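Acetyl transferase (Salmonella typhimurium, PDB 1S7K) transfers an acetyl group, probably from acetyl-CoA, to the N-terminal alpha-amino group of ribosomal protein L7/L12. Local coordinates at residues L74-Q78 with N79-G83; W102-E105 with S106-G109; S144-V147 with A148-N151. All coordinates share one frame; numbering follows the deposited sequence.

Contact 1 of 3, residues L74-Q78 with N79-G83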
loop_
_atom_site.group_PDB
_atom_site.type_symbol
_atom_site.label_atom_id
_atom_site.label_comp_id
_atom_site.label_asym_id
_atom_site.label_seq_id
_atom_site.Cartn_x
_atom_site.Cartn_y
_atom_site.Cartn_z
ATOM N N LEU A 74 -7.662 14.164 15.575
ATOM C CA LEU A 74 -8.464 15.342 15.329
ATOM C C LEU A 74 -7.575 16.579 15.636
ATOM O O LEU A 74 -6.891 16.621 16.677
ATOM C CB LEU A 74 -9.687 15.338 16.264
ATOM C CG LEU A 74 -10.731 14.324 15.841
ATOM C CD1 LEU A 74 -12.011 14.499 16.675
ATOM C CD2 LEU A 74 -11.101 14.625 14.386
ATOM N N ILE A 75 -7.577 17.540 14.725
ATOM C CA ILE A 75 -6.812 18.795 14.826
ATOM C C ILE A 75 -7.728 19.838 15.463
ATOM O O ILE A 75 -8.802 20.102 14.916
ATOM C CB ILE A 75 -6.429 19.333 13.415
ATOM C CG1 ILE A 75 -5.431 18.409 12.680
ATOM C CG2 ILE A 75 -5.730 20.732 13.526
ATOM C CD1 ILE A 75 -5.467 18.757 11.128
ATOM N N PHE A 76 -7.283 20.431 16.577
ATOM C CA PHE A 76 -8.020 21.473 17.294
ATOM C C PHE A 76 -7.208 22.739 17.273
ATOM O O PHE A 76 -6.012 22.727 17.535
ATOM C CB PHE A 76 -8.287 21.092 18.740
ATOM C CG PHE A 76 -9.359 20.091 18.885
ATOM C CD1 PHE A 76 -9.073 18.717 18.862
ATOM C CD2 PHE A 76 -10.674 20.510 19.014
ATOM C CE1 PHE A 76 -10.095 17.787 18.961
ATOM C CE2 PHE A 76 -11.703 19.592 19.116
ATOM C CZ PHE A 76 -11.407 18.221 19.091
ATOM N N CYS A 77 -7.876 23.827 16.941
ATOM C CA CYS A 77 -7.200 25.116 16.858
ATOM C C CYS A 77 -7.946 26.000 17.855
ATOM O O CYS A 77 -9.133 26.225 17.664
ATOM C CB CYS A 77 -7.338 25.633 15.420
ATOM S SG CYS A 77 -6.858 27.405 15.153
ATOM N N GLN A 78 -7.252 26.505 18.882
ATOM C CA GLN A 78 -7.885 27.315 19.934
ATOM C C GLN A 78 -9.147 26.599 20.468
ATOM O O GLN A 78 -10.188 27.240 20.698
ATOM C CB GLN A 78 -8.280 28.690 19.413
ATOM C CG GLN A 78 -7.113 29.487 18.793
ATOM C CD GLN A 78 -7.374 30.990 18.784
ATOM O OE1 GLN A 78 -6.605 31.771 18.233
ATOM N NE2 GLN A 78 -8.475 31.398 19.427
ATOM N N ASN A 79 -9.043 25.280 20.629
ATOM C CA ASN A 79 -10.116 24.408 21.142
ATOM C C ASN A 79 -11.324 24.102 20.251
ATOM O O ASN A 79 -12.271 23.454 20.690
ATOM C CB ASN A 79 -10.616 24.929 22.503
ATOM C CG ASN A 79 -9.572 24.768 23.581
ATOM O OD1 ASN A 79 -9.009 23.698 23.720
ATOM N ND2 ASN A 79 -9.289 25.848 24.329
ATOM N N GLU A 80 -11.275 24.524 19.002
ATOM C CA GLU A 80 -12.350 24.271 18.052
ATOM C C GLU A 80 -11.892 23.146 17.124
ATOM O O GLU A 80 -10.762 23.149 16.677
ATOM C CB GLU A 80 -12.592 25.512 17.218
ATOM C CG GLU A 80 -13.894 25.465 16.501
ATOM C CD GLU A 80 -14.113 26.652 15.625
ATOM O OE1 GLU A 80 -13.556 27.749 15.901
ATOM O OE2 GLU A 80 -14.876 26.488 14.650
ATOM N N MET A 81 -12.755 22.190 16.824
ATOM C CA MET A 81 -12.293 21.128 15.918
ATOM C C MET A 81 -12.082 21.718 14.509
ATOM O O MET A 81 -12.943 22.421 13.970
ATOM C CB MET A 81 -13.320 19.995 15.932
ATOM C CG MET A 81 -12.756 18.610 15.633
ATOM S SD MET A 81 -14.169 17.507 15.215
ATOM C CE MET A 81 -14.578 18.312 13.909
ATOM N N ALA A 82 -10.927 21.464 13.882
ATOM C CA ALA A 82 -10.662 22.054 12.576
ATOM C C ALA A 82 -10.427 21.085 11.426
ATOM O O ALA A 82 -10.438 21.497 10.286
ATOM C CB ALA A 82 -9.450 23.018 12.656
ATOM N N GLY A 83 -10.156 19.825 11.737
ATOM C CA GLY A 83 -9.973 18.856 10.659
ATOM C C GLY A 83 -9.442 17.559 11.187
ATOM O O GLY A 83 -9.445 17.344 12.380
#

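Contact 2 of 3, residues W102-E105 with S106-G109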
loop_
_atom_site.group_PDB
_atom_site.type_symbol
_atom_site.label_atom_id
_atom_site.label_comp_id
_atom_site.label_asym_id
_atom_site.label_seq_id
_atom_site.Cartn_x
_atom_site.Cartn_y
_atom_site.Cartn_z
ATOM N N TRP A 102 -7.509 16.278 6.157
ATOM C CA TRP A 102 -8.483 17.188 5.591
ATOM C C TRP A 102 -8.830 18.232 6.625
ATOM O O TRP A 102 -8.936 17.937 7.819
ATOM C CB TRP A 102 -9.707 16.466 5.018
ATOM C CG TRP A 102 -10.574 15.805 5.919
ATOM C CD1 TRP A 102 -10.519 14.498 6.317
ATOM C CD2 TRP A 102 -11.707 16.397 6.579
ATOM N NE1 TRP A 102 -11.577 14.235 7.216
ATOM C CE2 TRP A 102 -12.306 15.389 7.382
ATOM C CE3 TRP A 102 -12.271 17.685 6.571
ATOM C CZ2 TRP A 102 -13.459 15.638 8.179
ATOM C CZ3 TRP A 102 -13.422 17.929 7.370
ATOM C CH2 TRP A 102 -13.990 16.916 8.150
ATOM N N LEU A 103 -9.012 19.450 6.133
ATOM C CA LEU A 103 -9.288 20.611 6.966
ATOM C C LEU A 103 -10.605 21.272 6.605
ATOM O O LEU A 103 -10.950 21.372 5.409
ATOM C CB LEU A 103 -8.195 21.676 6.745
ATOM C CG LEU A 103 -6.843 21.369 7.352
ATOM C CD1 LEU A 103 -5.767 22.354 6.909
ATOM C CD2 LEU A 103 -7.009 21.405 8.856
ATOM N N ASP A 104 -11.312 21.735 7.632
ATOM C CA ASP A 104 -12.548 22.485 7.427
ATOM C C ASP A 104 -12.196 23.700 6.595
ATOM O O ASP A 104 -11.084 24.228 6.671
ATOM C CB ASP A 104 -13.122 22.999 8.725
ATOM C CG ASP A 104 -14.152 24.085 8.472
ATOM O OD1 ASP A 104 -15.250 23.706 8.004
ATOM O OD2 ASP A 104 -13.841 25.287 8.717
ATOM N N GLU A 105 -13.173 24.173 5.827
ATOM C CA GLU A 105 -12.951 25.302 4.928
ATOM C C GLU A 105 -12.359 26.570 5.526
ATOM O O GLU A 105 -11.609 27.281 4.868
ATOM C CB GLU A 105 -14.266 25.657 4.193
ATOM C CG GLU A 105 -15.386 26.216 5.068
ATOM C CD GLU A 105 -16.757 26.113 4.379
ATOM O OE1 GLU A 105 -17.770 26.636 4.888
ATOM O OE2 GLU A 105 -16.821 25.490 3.314
ATOM N N SER A 106 -12.681 26.880 6.768
ATOM C CA SER A 106 -12.164 28.129 7.378
ATOM C C SER A 106 -10.761 27.966 7.993
ATOM O O SER A 106 -10.202 28.927 8.586
ATOM C CB SER A 106 -13.131 28.612 8.479
ATOM O OG SER A 106 -13.273 27.610 9.464
ATOM N N PHE A 107 -10.196 26.771 7.855
ATOM C CA PHE A 107 -8.846 26.505 8.412
ATOM C C PHE A 107 -7.808 26.043 7.391
ATOM O O PHE A 107 -6.789 25.399 7.753
ATOM C CB PHE A 107 -8.907 25.450 9.503
ATOM C CG PHE A 107 -9.751 25.851 10.693
ATOM C CD1 PHE A 107 -11.091 25.538 10.741
ATOM C CD2 PHE A 107 -9.175 26.511 11.768
ATOM C CE1 PHE A 107 -11.870 25.869 11.870
ATOM C CE2 PHE A 107 -9.944 26.850 12.892
ATOM C CZ PHE A 107 -11.284 26.527 12.941
ATOM N N GLN A 108 -8.050 26.377 6.136
ATOM C CA GLN A 108 -7.132 26.032 5.071
ATOM C C GLN A 108 -6.152 27.163 4.763
ATOM O O GLN A 108 -6.418 28.359 5.055
ATOM C CB GLN A 108 -7.931 25.698 3.807
ATOM C CG GLN A 108 -8.862 24.494 3.994
ATOM C CD GLN A 108 -9.687 24.226 2.736
ATOM O OE1 GLN A 108 -9.528 24.917 1.746
ATOM N NE2 GLN A 108 -10.547 23.230 2.770
ATOM N N GLY A 109 -5.031 26.782 4.149
ATOM C CA GLY A 109 -3.977 27.703 3.751
ATOM C C GLY A 109 -3.269 28.430 4.885
ATOM O O GLY A 109 -2.618 29.431 4.636
HETATM O O HOH W 1 -9.720 28.803 5.286
#

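Contact 3 of 3, residues S144-V147 with A148-N151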
loop_
_atom_site.group_PDB
_atom_site.type_symbol
_atom_site.label_atom_id
_atom_site.label_comp_id
_atom_site.label_asym_id
_atom_site.label_seq_id
_atom_site.Cartn_x
_atom_site.Cartn_y
_atom_site.Cartn_z
ATOM N N SER A 144 -2.274 19.212 -1.444
ATOM C CA SER A 144 -1.419 18.140 -0.861
ATOM C C SER A 144 0.036 18.191 -1.325
ATOM O O SER A 144 0.974 17.939 -0.530
ATOM C CB SER A 144 -2.025 16.760 -1.156
ATOM O OG SER A 144 -3.219 16.534 -0.385
ATOM N N ASN A 145 0.266 18.522 -2.590
ATOM C CA ASN A 145 1.657 18.629 -3.047
ATOM C C ASN A 145 2.403 19.728 -2.307
ATOM O O ASN A 145 3.558 19.547 -1.935
ATOM C CB ASN A 145 1.718 18.835 -4.552
ATOM C CG ASN A 145 1.456 17.545 -5.313
ATOM O OD1 ASN A 145 2.388 16.670 -5.428
ATOM N ND2 ASN A 145 0.216 17.383 -5.825
ATOM N N ALA A 146 1.740 20.847 -2.044
ATOM C CA ALA A 146 2.394 21.916 -1.328
ATOM C C ALA A 146 2.718 21.515 0.132
ATOM O O ALA A 146 3.793 21.872 0.660
ATOM C CB ALA A 146 1.530 23.202 -1.425
ATOM N N VAL A 147 1.823 20.756 0.784
ATOM C CA VAL A 147 2.105 20.298 2.157
ATOM C C VAL A 147 3.354 19.424 2.086
ATOM O O VAL A 147 4.280 19.589 2.860
ATOM C CB VAL A 147 0.891 19.470 2.738
ATOM C CG1 VAL A 147 1.275 18.818 4.031
ATOM C CG2 VAL A 147 -0.310 20.440 3.024
ATOM N N ALA A 148 3.382 18.503 1.129
ATOM C CA ALA A 148 4.542 17.636 1.038
ATOM C C ALA A 148 5.835 18.437 0.895
ATOM O O ALA A 148 6.819 18.218 1.640
ATOM C CB ALA A 148 4.371 16.639 -0.066
ATOM N N ARG A 149 5.838 19.413 0.006
ATOM C CA ARG A 149 7.060 20.209 -0.180
ATOM C C ARG A 149 7.423 21.112 0.982
ATOM O O ARG A 149 8.580 21.207 1.310
ATOM C CB ARG A 149 6.970 21.032 -1.483
ATOM C CG ARG A 149 6.960 20.155 -2.769
ATOM C CD ARG A 149 7.001 21.123 -3.991
ATOM N NE ARG A 149 5.885 22.051 -3.920
ATOM C CZ ARG A 149 4.810 21.985 -4.703
ATOM N NH1 ARG A 149 4.717 21.037 -5.639
ATOM N NH2 ARG A 149 3.817 22.843 -4.524
ATOM N N ARG A 150 6.460 21.782 1.604
ATOM C CA ARG A 150 6.712 22.665 2.745
ATOM C C ARG A 150 7.227 21.894 3.971
ATOM O O ARG A 150 7.828 22.490 4.855
ATOM C CB ARG A 150 5.428 23.365 3.211
ATOM C CG ARG A 150 4.802 24.314 2.238
ATOM C CD ARG A 150 5.320 25.746 2.364
ATOM N NE ARG A 150 4.839 26.464 1.189
ATOM C CZ ARG A 150 5.069 27.734 0.930
ATOM N NH1 ARG A 150 5.785 28.470 1.775
ATOM N NH2 ARG A 150 4.583 28.263 -0.189
ATOM N N ASN A 151 6.956 20.581 4.035
ATOM C CA ASN A 151 7.362 19.813 5.167
ATOM C C ASN A 151 8.545 18.897 4.891
ATOM O O ASN A 151 8.744 17.903 5.554
ATOM C CB ASN A 151 6.123 19.126 5.700
ATOM C CG ASN A 151 5.128 20.176 6.232
ATOM O OD1 ASN A 151 5.256 20.592 7.388
ATOM N ND2 ASN A 151 4.192 20.670 5.363
#

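Contact 1 of 3, residues L74-Q78 with N79-G83
Phe76 and Met81 pack against each other at a slant on one face of a tight beta hairpin, and this pair is its closely packed part. The Phe76 ring is oblique to the Met81 backbone, with CD2 3.5 Å from Met81 N. Further out, Phe76 CE2 touches Met81 CB at 3.6 Å and Phe76 CZ reaches Met81 CG. Met81 CG lies roughly anti to the backbone N (chi1 -152°), which carries the chain past the ring to Leu74, where Met81 SD meets Leu74 CD1 at 4.0 Å. The strands are also close here: Phe76 CA makes a CA-H...O contact with Glu80 O. A classic beta bulge follows: Ala82 and Gly83 both face Ile75. Ile75 O takes a short, nearly straight bond from Ala82 N (2.7 Å) and a weak one from Gly83 N. Ile75 N in turn donates to Gly83 O.

The turn end is looser. Cys77 to Glu80 form a type I' turn, closed by Cys77 N to Glu80 O and by Glu80 N to Cys77 O, each 3.0 Å. Gln78, Asn79 and Glu80 are exposed; Asn79 OD1 has a weak hydrogen bond to Arg17.

The hairpin joins strands 71-77 and 80-91 of the central sheet. Arg17 of strand 14-18 makes a cation-pi contact with Phe76. On that same face helix 24-33 places Leu27 against Leu74 and Met81. Ile75 is on the other face, against Ile112 and Met113 of helix 112-127.

Contact 2 of 3, residues W102-E105 with S106-G109
Asp104 and Ser106 are joined by two hydrogen bonds to one carboxylate oxygen, just beyond the end of strand 96-103. The Asp104 side chain can be followed outward. CB packs against Phe107 CD1 at 3.8 Å. CG sits anti to the backbone N (chi1 164°), which sends the carboxylate forward along the turn. Asp104 OD2 then accepts from Ser106 OG at 2.5 Å, nearly in line with its own C-O bond. It also accepts from Ser106 N at 2.8 Å, from above the carboxylate plane; this bond makes an Asx turn. The same OD2 is at the edge of the Phe107 ring, 3.4 Å from CD1. OD1 has a salt bridge with Lys33 and a hydrogen bond from Asn34.

Phe107 N donates to Asp104 O at 2.9 Å and closes a type I beta turn over 104-107. The extended Gln108 side chain runs back along the turn, with CG near Asp104 O. Gln108 NE2 gives a long but straight bond to Leu103 O (3.3 Å, 177°), with the acceptor in the amide plane. A water links Glu105 O and Gln108 N. Leu103 CD1 presses on Phe107 O, which is buried with no polar partner in the model.

Leu103 and Gly109 bind CoA in another structure of this protein. The turn leads towards helix 112-127, consistent with the CoA pyrophosphate loop of GNAT enzymes. Two donors on OD2 and a cation at OD1 would be expected to stabilise the Asp104 carboxylate as an anion, and the bonds to Ser106 are consistent with holding the turn.

Contact 3 of 3, residues S144-V147 with A148-N151
Successive i to i+4 backbone bonds run through the last turns of helix 142-150: Ala148 N to Ser144 O, Arg149 N to Asn145 O and Arg150 N to Ala146 O, the last at 2.8 Å. Asn151 is the first residue to leave helical geometry, yet it still binds back to the helix. Its backbone N donates to Val147 O at 3.1 Å, with a bent N-H...O angle of 135°. Its side chain adds a second donor to the same oxygen. Asn151 ND2 reaches Val147 O at 2.7 Å and 171°, with that oxygen in the plane of the amide. The Asn151 CG is beside its own backbone N (chi1 -65°), which turns the amide back towards Val147 O. ND2 also lies 3.7 Å from Val147 CG1, and it donates to Ser114 of helix 112-127 as well.

Arg149 bends at chi3 and curls back over the helix. Its guanidinium lies with one face over Asn145 O, 3.9 Å above the plane. Arg149 NH2 passes close to Ala146 CA at 3.6 Å. Arg150 starts along the helix too, with CG 3.1 Å from Ala146 O, and a bend at chi2 then directs its chain outward. Asn145 uses its amide elsewhere: it bonds Tyr175 and Asn173 through OD1, and the carbonyls of Arg138 and Asn141 through ND2. Ala148 packs on Ile135 of strand 132-138.

Arg150 and Ser114 bind CoA in another structure of this protein; the cofactor is absent here. Val147 O, near the C-terminal end of the helix, is gripped by two donors from one residue. Asn151 ND2 adds a straight second bond to a carbonyl whose i+4 backbone bond is bent, and links that end to Ser114.

The three contacts follow one another along the chain, all within the GNAT domain. Contacts 1 and 2 are neighbours, with centres 10 Å apart. They share the central mixed sheet, where strands 80-91 and 96-103 are adjacent. Ala82 O and Asp104 N lie 2.8 Å apart, a probable hydrogen bond, and Ala82 CB packs on Phe107 CG. Contact 3 is on helix 142-150, with its centre about 15 Å from that of contact 2 and about 20 Å from that of contact 1, and touches neither. Helix 112-127 follows contact 2, precedes contact 3 and meets side chains of all three. Contacts 2 and 3 hold CoA-binding residues, so the cofactor site draws on separate parts of the fold.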